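PDB 6K97: fusion DH from Streptomyces sp. MJ635-86F5, which is an engineered fusion of a split dehydratase domain from the cremimycin polyketide synthase, probably removing water from carrier-bound beta-hydroxyacyl intermediates. Local coordinates for residues A[292-297]-A[306-311]; A[244-249]-A[288-293]; A[197-202]-A[221-226]. All coordinates share one frame; numbering follows the deposited sequence.

How the interactions relate
All three interactions lie in the part of the fusion predicted to be the C-terminal hot dog. Interaction 1 is the most buried: two antiparallel strands joined by backbone hydrogen bonds, with an aliphatic face turned to helix 252-266. Interaction 2 shares Leu-292 and Arg-293 with it but sits at the surface, where the loop leading into strand 291-298 meets a 3-10 turn; a proline ring, a glycine N-H held by two carbonyls, and Glu-246 lying along Lys-290 make the contact. Interaction 3, also at the surface, sets the start of helix 199-208 against strand 220-226 through Trp-197, just ahead of the helix, and Thr-199 in its first turn. Arg-293 NH2 packs against Trp-224 of interaction 3.

Interaction 1: residues A[292-297]-A[306-311]; sequences LRVHIT and LSAVDA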
# COMPACT_ATOMS: atom_id res chain seq x y z
N LEU A 292 -9.59 -32.72 4.91
CA LEU A 292 -10.41 -32.41 6.06
C LEU A 292 -11.57 -33.38 6.27
O LEU A 292 -12.16 -33.85 5.32
CB LEU A 292 -10.99 -31.03 5.88
CG LEU A 292 -10.06 -29.81 5.80
CD1 LEU A 292 -10.93 -28.59 5.70
CD2 LEU A 292 -9.17 -29.64 7.01
N ARG A 293 -11.85 -33.70 7.53
CA ARG A 293 -13.07 -34.33 7.94
C ARG A 293 -13.88 -33.24 8.60
O ARG A 293 -13.43 -32.59 9.56
CB ARG A 293 -12.84 -35.48 8.92
CG ARG A 293 -11.93 -36.59 8.38
CD ARG A 293 -12.16 -37.92 9.12
NE ARG A 293 -13.61 -38.19 9.20
CZ ARG A 293 -14.30 -39.02 8.44
NH1 ARG A 293 -13.71 -39.76 7.51
NH2 ARG A 293 -15.60 -39.12 8.63
N VAL A 294 -15.10 -33.06 8.10
CA VAL A 294 -15.87 -31.88 8.40
C VAL A 294 -17.22 -32.20 9.03
O VAL A 294 -17.99 -32.97 8.50
CB VAL A 294 -16.11 -31.15 7.10
CG1 VAL A 294 -17.00 -29.95 7.33
CG2 VAL A 294 -14.80 -30.70 6.52
N HIS A 295 -17.51 -31.57 10.15
CA HIS A 295 -18.82 -31.70 10.78
C HIS A 295 -19.61 -30.45 10.45
O HIS A 295 -19.21 -29.33 10.82
CB HIS A 295 -18.64 -31.88 12.30
CG HIS A 295 -19.91 -32.16 13.05
ND1 HIS A 295 -19.94 -32.29 14.43
CD2 HIS A 295 -21.19 -32.32 12.64
CE1 HIS A 295 -21.18 -32.54 14.83
NE2 HIS A 295 -21.95 -32.57 13.76
N ILE A 296 -20.71 -30.63 9.72
CA ILE A 296 -21.62 -29.52 9.40
C ILE A 296 -22.91 -29.63 10.17
O ILE A 296 -23.52 -30.70 10.15
CB ILE A 296 -21.97 -29.55 7.91
CG1 ILE A 296 -20.69 -29.55 7.09
CG2 ILE A 296 -22.86 -28.34 7.52
CD1 ILE A 296 -20.87 -29.78 5.60
N THR A 297 -23.30 -28.57 10.86
CA THR A 297 -24.60 -28.50 11.60
C THR A 297 -25.43 -27.27 11.18
O THR A 297 -24.86 -26.22 10.87
CB THR A 297 -24.41 -28.41 13.12
OG1 THR A 297 -23.72 -27.20 13.43
CG2 THR A 297 -23.54 -29.58 13.63
N LEU A 306 -19.68 -25.02 10.82
CA LEU A 306 -18.85 -26.17 10.69
C LEU A 306 -17.54 -26.16 11.46
O LEU A 306 -17.05 -25.14 11.97
CB LEU A 306 -18.61 -26.43 9.23
CG LEU A 306 -17.86 -25.37 8.44
CD1 LEU A 306 -16.39 -25.68 8.44
CD2 LEU A 306 -18.38 -25.36 7.02
N SER A 307 -16.99 -27.36 11.51
CA SER A 307 -15.85 -27.67 12.38
C SER A 307 -15.06 -28.74 11.62
O SER A 307 -15.64 -29.63 11.00
CB SER A 307 -16.46 -28.22 13.65
OG SER A 307 -15.51 -28.55 14.57
N ALA A 308 -13.74 -28.64 11.61
CA ALA A 308 -12.98 -29.58 10.83
C ALA A 308 -11.62 -29.97 11.39
O ALA A 308 -10.85 -29.12 11.76
CB ALA A 308 -12.80 -29.01 9.46
N VAL A 309 -11.31 -31.25 11.37
CA VAL A 309 -10.02 -31.75 11.75
C VAL A 309 -9.34 -32.30 10.48
O VAL A 309 -9.99 -32.43 9.44
CB VAL A 309 -10.16 -32.85 12.84
CG1 VAL A 309 -10.97 -32.33 14.03
CG2 VAL A 309 -10.84 -34.11 12.27
N ASP A 310 -8.02 -32.53 10.52
CA ASP A 310 -7.28 -33.05 9.37
C ASP A 310 -7.25 -34.56 9.50
O ASP A 310 -7.84 -35.10 10.43
CB ASP A 310 -5.87 -32.44 9.29
CG ASP A 310 -4.97 -32.79 10.51
OD1 ASP A 310 -5.36 -33.63 11.38
OD2 ASP A 310 -3.87 -32.17 10.61
N ALA A 311 -6.54 -35.25 8.61
CA ALA A 311 -6.56 -36.73 8.58
C ALA A 311 -5.98 -37.39 9.83
O ALA A 311 -6.25 -38.56 10.08
CB ALA A 311 -5.84 -37.26 7.33
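Leu-306 is the first residue of segment 306-311, well inside strand 303-309, and its CB lies 3.4 Å from His-295 O. Its CG takes the crowded position between the backbone N and the carbonyl carbon (chi1 63°), while CB also packs between Val-294 CG1 and Ile-296 CG1. Beyond, the side chain reaches Val-319 and Leu-259. Ser-307 follows on the other face, paired with His-295 by two backbone bonds. His-295 N to Ser-307 O is the shortest of the four in this ladder, at 2.8 Å, and runs almost along the C=O axis; Ser-307 N returns a bond of 3.0 Å to His-295 O. The imidazole, anti to its own backbone N (chi1 -174°), swings away from the serine to stack on Tyr-231 and put NE2 against Asp-229. Ala-308 turns back to the buried face. Its methyl CB sits 3.9 Å from Val-294 CG2 and 4.2 Å from Leu-292 CD1, short enough a side chain to let both larger neighbours close around it. Val-309 completes a second hydrogen-bonded pair: Arg-293 N lies 3.0 Å from Val-309 O, and Val-309 N lies 3.1 Å from Arg-293 O. Its CG2 meets the arginine at CB, not at the guanidinium, which bends off at chi3 (47°) toward a salt bridge with Asp-233. At Asp-310 the side chain turns from the partner strand, and OD1 accepts from Asn-314 N in the turn ahead. Val-294, Ile-296 and Leu-306 turn to helix 252-266, with Leu-292 joining them at Leu-254; Ala-308 lies on the same face and touches Val-317. Arg-293, His-295, Ser-307 and the apolar Val-309 occupy the reverse: an antiparallel beta hairpin of a hot dog fold, whose sheet wraps around a central helix.

Interaction 2: residues A[244-249]-A[288-293]; sequences KPEAFH and GAKSLR
Glu-246 reaches over the loop of residues 288-290 from the 3-10 turn at 245-247. From CB, the first torsion sets CG anti to the carbonyl carbon (chi1 -65°), and CG passes Gly-288 O at 3.9 Å. The chain then bends at chi2 (78°), which brings the carboxylate alongside Lys-290. Here OE2 touches aliphatic carbon, lying 3.5 Å from Lys-290 CB and 4.0 Å from its CD. The two side chains point the same way, yet the charges do not meet: OE2 of Glu-246 stays 5.9 Å from Lys-290 NZ, so any attraction is probably diffuse. The ammonium has a long, weak ion pair with Glu-235 instead. The ring of Pro-245 also lies alongside Lys-290, its CG 3.9 Å from Lys-290 CB, and its CB is 3.4 Å from Ala-289 O. Within the predicted C-terminal hot dog, these contacts join the loop ahead of the central helix 252-266 to the approach to strand 291-298. The polar seam is backbone only. Gly-288 N is shared between two carbonyls: a bond of 3.0 Å to His-249 O, coming in from above the carbonyl plane, and a weak, strongly bent one of 2.9 Å to Phe-248 O. Pro-245 O, already accepting from Phe-248 N within the turn, also faces the CA of Gly-288 in a nearly straight CH...O contact. The positive phi of Gly-288 (80°) is a backbone shape that glycine adopts easily. The ring of His-249 bonds Ser-287 OG through ND1, next to Gly-288, and His-84 of helix 75-88 through NE2.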
# COMPACT_ATOMS: atom_id res chain seq x y z
N LYS A 244 -0.32 -25.87 -4.28
CA LYS A 244 -0.59 -26.87 -3.27
C LYS A 244 -1.29 -26.31 -2.03
O LYS A 244 -1.07 -25.17 -1.62
CB LYS A 244 0.71 -27.53 -2.89
CG LYS A 244 1.49 -28.08 -4.06
CD LYS A 244 0.59 -29.03 -4.81
CE LYS A 244 1.40 -30.07 -5.57
NZ LYS A 244 0.47 -31.01 -6.27
N PRO A 245 -2.15 -27.13 -1.41
CA PRO A 245 -2.86 -26.69 -0.18
C PRO A 245 -1.93 -26.29 0.97
O PRO A 245 -2.22 -25.33 1.74
CB PRO A 245 -3.74 -27.89 0.18
CG PRO A 245 -3.17 -29.06 -0.58
CD PRO A 245 -2.49 -28.51 -1.80
N GLU A 246 -0.76 -26.90 1.01
CA GLU A 246 0.28 -26.51 1.97
C GLU A 246 0.72 -25.04 1.83
O GLU A 246 1.31 -24.44 2.78
CB GLU A 246 1.49 -27.48 1.84
CG GLU A 246 1.19 -28.93 2.25
CD GLU A 246 0.44 -29.74 1.19
OE1 GLU A 246 0.06 -29.19 0.13
OE2 GLU A 246 0.11 -30.91 1.42
N ALA A 247 0.47 -24.42 0.69
CA ALA A 247 0.85 -23.03 0.49
C ALA A 247 -0.20 -22.02 0.97
O ALA A 247 0.06 -20.82 0.94
CB ALA A 247 1.15 -22.79 -0.99
N PHE A 248 -1.38 -22.50 1.38
CA PHE A 248 -2.42 -21.60 1.81
C PHE A 248 -2.76 -21.74 3.28
O PHE A 248 -2.54 -22.81 3.92
CB PHE A 248 -3.72 -21.97 1.10
CG PHE A 248 -3.77 -21.67 -0.37
CD1 PHE A 248 -4.25 -20.49 -0.81
CD2 PHE A 248 -3.51 -22.65 -1.28
CE1 PHE A 248 -4.39 -20.22 -2.15
CE2 PHE A 248 -3.63 -22.42 -2.65
CZ PHE A 248 -4.08 -21.19 -3.08
N HIS A 249 -3.42 -20.72 3.81
CA HIS A 249 -3.99 -20.88 5.16
C HIS A 249 -5.00 -22.01 5.11
O HIS A 249 -4.80 -22.99 5.80
CB HIS A 249 -4.52 -19.58 5.71
CG HIS A 249 -3.42 -18.58 5.85
ND1 HIS A 249 -2.47 -18.66 6.83
CD2 HIS A 249 -3.04 -17.56 5.05
CE1 HIS A 249 -1.62 -17.67 6.70
NE2 HIS A 249 -1.93 -17.01 5.60
N GLY A 288 -2.36 -24.78 6.04
CA GLY A 288 -1.80 -25.82 5.18
C GLY A 288 -2.45 -27.19 5.15
O GLY A 288 -1.91 -28.07 4.54
N ALA A 289 -3.62 -27.39 5.73
CA ALA A 289 -4.21 -28.73 5.65
C ALA A 289 -4.45 -29.17 4.22
O ALA A 289 -4.86 -28.37 3.39
CB ALA A 289 -5.50 -28.79 6.42
N LYS A 290 -4.17 -30.45 3.92
CA LYS A 290 -4.35 -30.98 2.57
C LYS A 290 -5.70 -31.66 2.41
O LYS A 290 -6.25 -31.72 1.32
CB LYS A 290 -3.20 -31.88 2.16
CG LYS A 290 -3.30 -33.32 2.57
CD LYS A 290 -2.25 -34.13 1.81
CE LYS A 290 -2.58 -35.61 1.80
NZ LYS A 290 -2.36 -36.13 0.42
N SER A 291 -6.25 -32.11 3.53
CA SER A 291 -7.60 -32.66 3.53
C SER A 291 -8.29 -32.47 4.88
O SER A 291 -7.64 -32.13 5.86
CB SER A 291 -7.57 -34.13 3.13
OG SER A 291 -7.00 -34.91 4.11
N LEU A 292 -9.59 -32.72 4.91
CA LEU A 292 -10.41 -32.41 6.06
C LEU A 292 -11.57 -33.38 6.27
O LEU A 292 -12.16 -33.85 5.32
CB LEU A 292 -10.99 -31.03 5.88
CG LEU A 292 -10.06 -29.81 5.80
CD1 LEU A 292 -10.93 -28.59 5.70
CD2 LEU A 292 -9.17 -29.64 7.01
N ARG A 293 -11.85 -33.70 7.53
CA ARG A 293 -13.07 -34.33 7.94
C ARG A 293 -13.88 -33.24 8.60
O ARG A 293 -13.43 -32.59 9.56
CB ARG A 293 -12.84 -35.48 8.92
CG ARG A 293 -11.93 -36.59 8.38
CD ARG A 293 -12.16 -37.92 9.12
NE ARG A 293 -13.61 -38.19 9.20
CZ ARG A 293 -14.30 -39.02 8.44
NH1 ARG A 293 -13.71 -39.76 7.51
NH2 ARG A 293 -15.60 -39.12 8.63

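Interaction 3: residues A[197-202]-A[221-226]; sequences WDTAGL and RAAWSS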
# COMPACT_ATOMS: atom_id res chain seq x y z
N TRP A 197 -23.66 -40.98 1.05
CA TRP A 197 -24.14 -40.21 -0.11
C TRP A 197 -23.39 -40.59 -1.38
O TRP A 197 -22.24 -41.00 -1.33
CB TRP A 197 -23.91 -38.70 0.10
CG TRP A 197 -24.72 -38.02 1.16
CD1 TRP A 197 -25.40 -38.60 2.21
CD2 TRP A 197 -24.86 -36.61 1.33
NE1 TRP A 197 -25.97 -37.62 3.00
CE2 TRP A 197 -25.68 -36.39 2.47
CE3 TRP A 197 -24.43 -35.50 0.60
CZ2 TRP A 197 -26.05 -35.12 2.89
CZ3 TRP A 197 -24.81 -34.22 1.03
CH2 TRP A 197 -25.59 -34.05 2.17
N ASP A 198 -24.02 -40.39 -2.53
CA ASP A 198 -23.33 -40.53 -3.81
C ASP A 198 -22.91 -39.09 -4.19
O ASP A 198 -23.72 -38.29 -4.66
CB ASP A 198 -24.26 -41.16 -4.83
CG ASP A 198 -23.56 -41.56 -6.06
OD1 ASP A 198 -22.65 -40.86 -6.46
OD2 ASP A 198 -23.94 -42.58 -6.68
N THR A 199 -21.65 -38.78 -3.96
CA THR A 199 -21.14 -37.45 -4.15
C THR A 199 -21.00 -37.07 -5.62
O THR A 199 -21.17 -35.89 -5.99
CB THR A 199 -19.80 -37.23 -3.39
OG1 THR A 199 -18.76 -38.13 -3.85
CG2 THR A 199 -20.01 -37.45 -1.92
N ALA A 200 -20.72 -38.04 -6.48
CA ALA A 200 -20.69 -37.71 -7.91
C ALA A 200 -22.11 -37.35 -8.35
O ALA A 200 -22.32 -36.43 -9.14
CB ALA A 200 -20.16 -38.86 -8.74
N GLY A 201 -23.09 -38.10 -7.83
CA GLY A 201 -24.49 -37.75 -8.04
C GLY A 201 -24.88 -36.37 -7.52
O GLY A 201 -25.63 -35.61 -8.20
N LEU A 202 -24.36 -36.00 -6.35
CA LEU A 202 -24.58 -34.63 -5.86
C LEU A 202 -24.02 -33.57 -6.86
O LEU A 202 -24.70 -32.57 -7.22
CB LEU A 202 -23.94 -34.45 -4.51
CG LEU A 202 -24.05 -33.03 -3.94
CD1 LEU A 202 -25.51 -32.69 -3.65
CD2 LEU A 202 -23.23 -32.94 -2.70
N ARG A 221 -15.12 -35.82 -1.54
CA ARG A 221 -14.90 -37.24 -1.87
C ARG A 221 -15.97 -38.21 -1.29
O ARG A 221 -16.20 -39.26 -1.87
CB ARG A 221 -13.51 -37.75 -1.40
CG ARG A 221 -12.19 -37.19 -1.95
CD ARG A 221 -12.06 -36.42 -3.28
NE ARG A 221 -12.96 -36.78 -4.35
CZ ARG A 221 -13.07 -36.09 -5.49
NH1 ARG A 221 -12.31 -35.02 -5.71
NH2 ARG A 221 -13.94 -36.49 -6.41
N ALA A 222 -16.56 -37.89 -0.14
CA ALA A 222 -17.47 -38.80 0.61
C ALA A 222 -18.31 -38.03 1.63
O ALA A 222 -17.90 -37.01 2.11
CB ALA A 222 -16.67 -39.89 1.31
N ALA A 223 -19.51 -38.50 1.94
CA ALA A 223 -20.38 -37.79 2.86
C ALA A 223 -21.49 -38.66 3.44
O ALA A 223 -22.04 -39.48 2.74
CB ALA A 223 -20.98 -36.60 2.17
N TRP A 224 -21.79 -38.45 4.71
CA TRP A 224 -22.86 -39.17 5.44
C TRP A 224 -23.70 -38.16 6.15
O TRP A 224 -23.19 -37.14 6.60
CB TRP A 224 -22.28 -40.13 6.48
CG TRP A 224 -21.24 -41.02 5.94
CD1 TRP A 224 -21.39 -42.35 5.60
CD2 TRP A 224 -19.85 -40.70 5.68
NE1 TRP A 224 -20.19 -42.86 5.13
CE2 TRP A 224 -19.23 -41.87 5.17
CE3 TRP A 224 -19.08 -39.55 5.83
CZ2 TRP A 224 -17.87 -41.92 4.81
CZ3 TRP A 224 -17.70 -39.61 5.48
CH2 TRP A 224 -17.12 -40.80 4.98
N SER A 225 -24.98 -38.41 6.27
CA SER A 225 -25.79 -37.63 7.17
C SER A 225 -26.43 -38.51 8.21
O SER A 225 -26.71 -39.68 7.97
CB SER A 225 -26.85 -36.85 6.41
OG SER A 225 -27.60 -37.72 5.66
N SER A 226 -26.60 -37.94 9.40
CA SER A 226 -27.31 -38.54 10.52
C SER A 226 -28.01 -37.41 11.24
O SER A 226 -27.36 -36.46 11.72
CB SER A 226 -26.32 -39.21 11.48
OG SER A 226 -25.37 -38.27 11.98
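Trp-197 carries the tight part of this contact, its indole laid across strand 220-226. One face receives the CB of Ala-223, which stands 3.7 Å above the ring plane of Trp-197 and toward the rim, with CE3 the nearest ring atom. At the edge, NE1 donates to Ser-225 OG over 3.1 Å; the bond is nearly straight (169°) and the acceptor lies in the ring plane, which probably restrains the indole's tilt. The backbone is gripped too: Trp-197 N lies 2.8 Å from Ala-223 O, almost along the C=O axis. An alanine at Trp-197 would remove both the indole N-H and the face over Ala-223, and would probably loosen the helix start from the strand. In the C-terminal hot dog part of the fusion, this joins the first turn of helix 199-208 to a strand with a classic beta bulge, Arg-221 and Ala-222 both facing Asp-233. Toward the bulge the methyl of Thr-199 still packs closely, CG2 lying 3.8 Å from Ala-222 CA, and it is the hydroxyl that is loosely held: OG1 has merely weak, long approaches to the carbonyls of Arg-221 and Leu-220. On the solvent side, Asp-198 points away from the strand and is the N-cap of helix 199-208, its OD1 accepting from Gly-201 N at 3.1 Å from above the carboxylate plane.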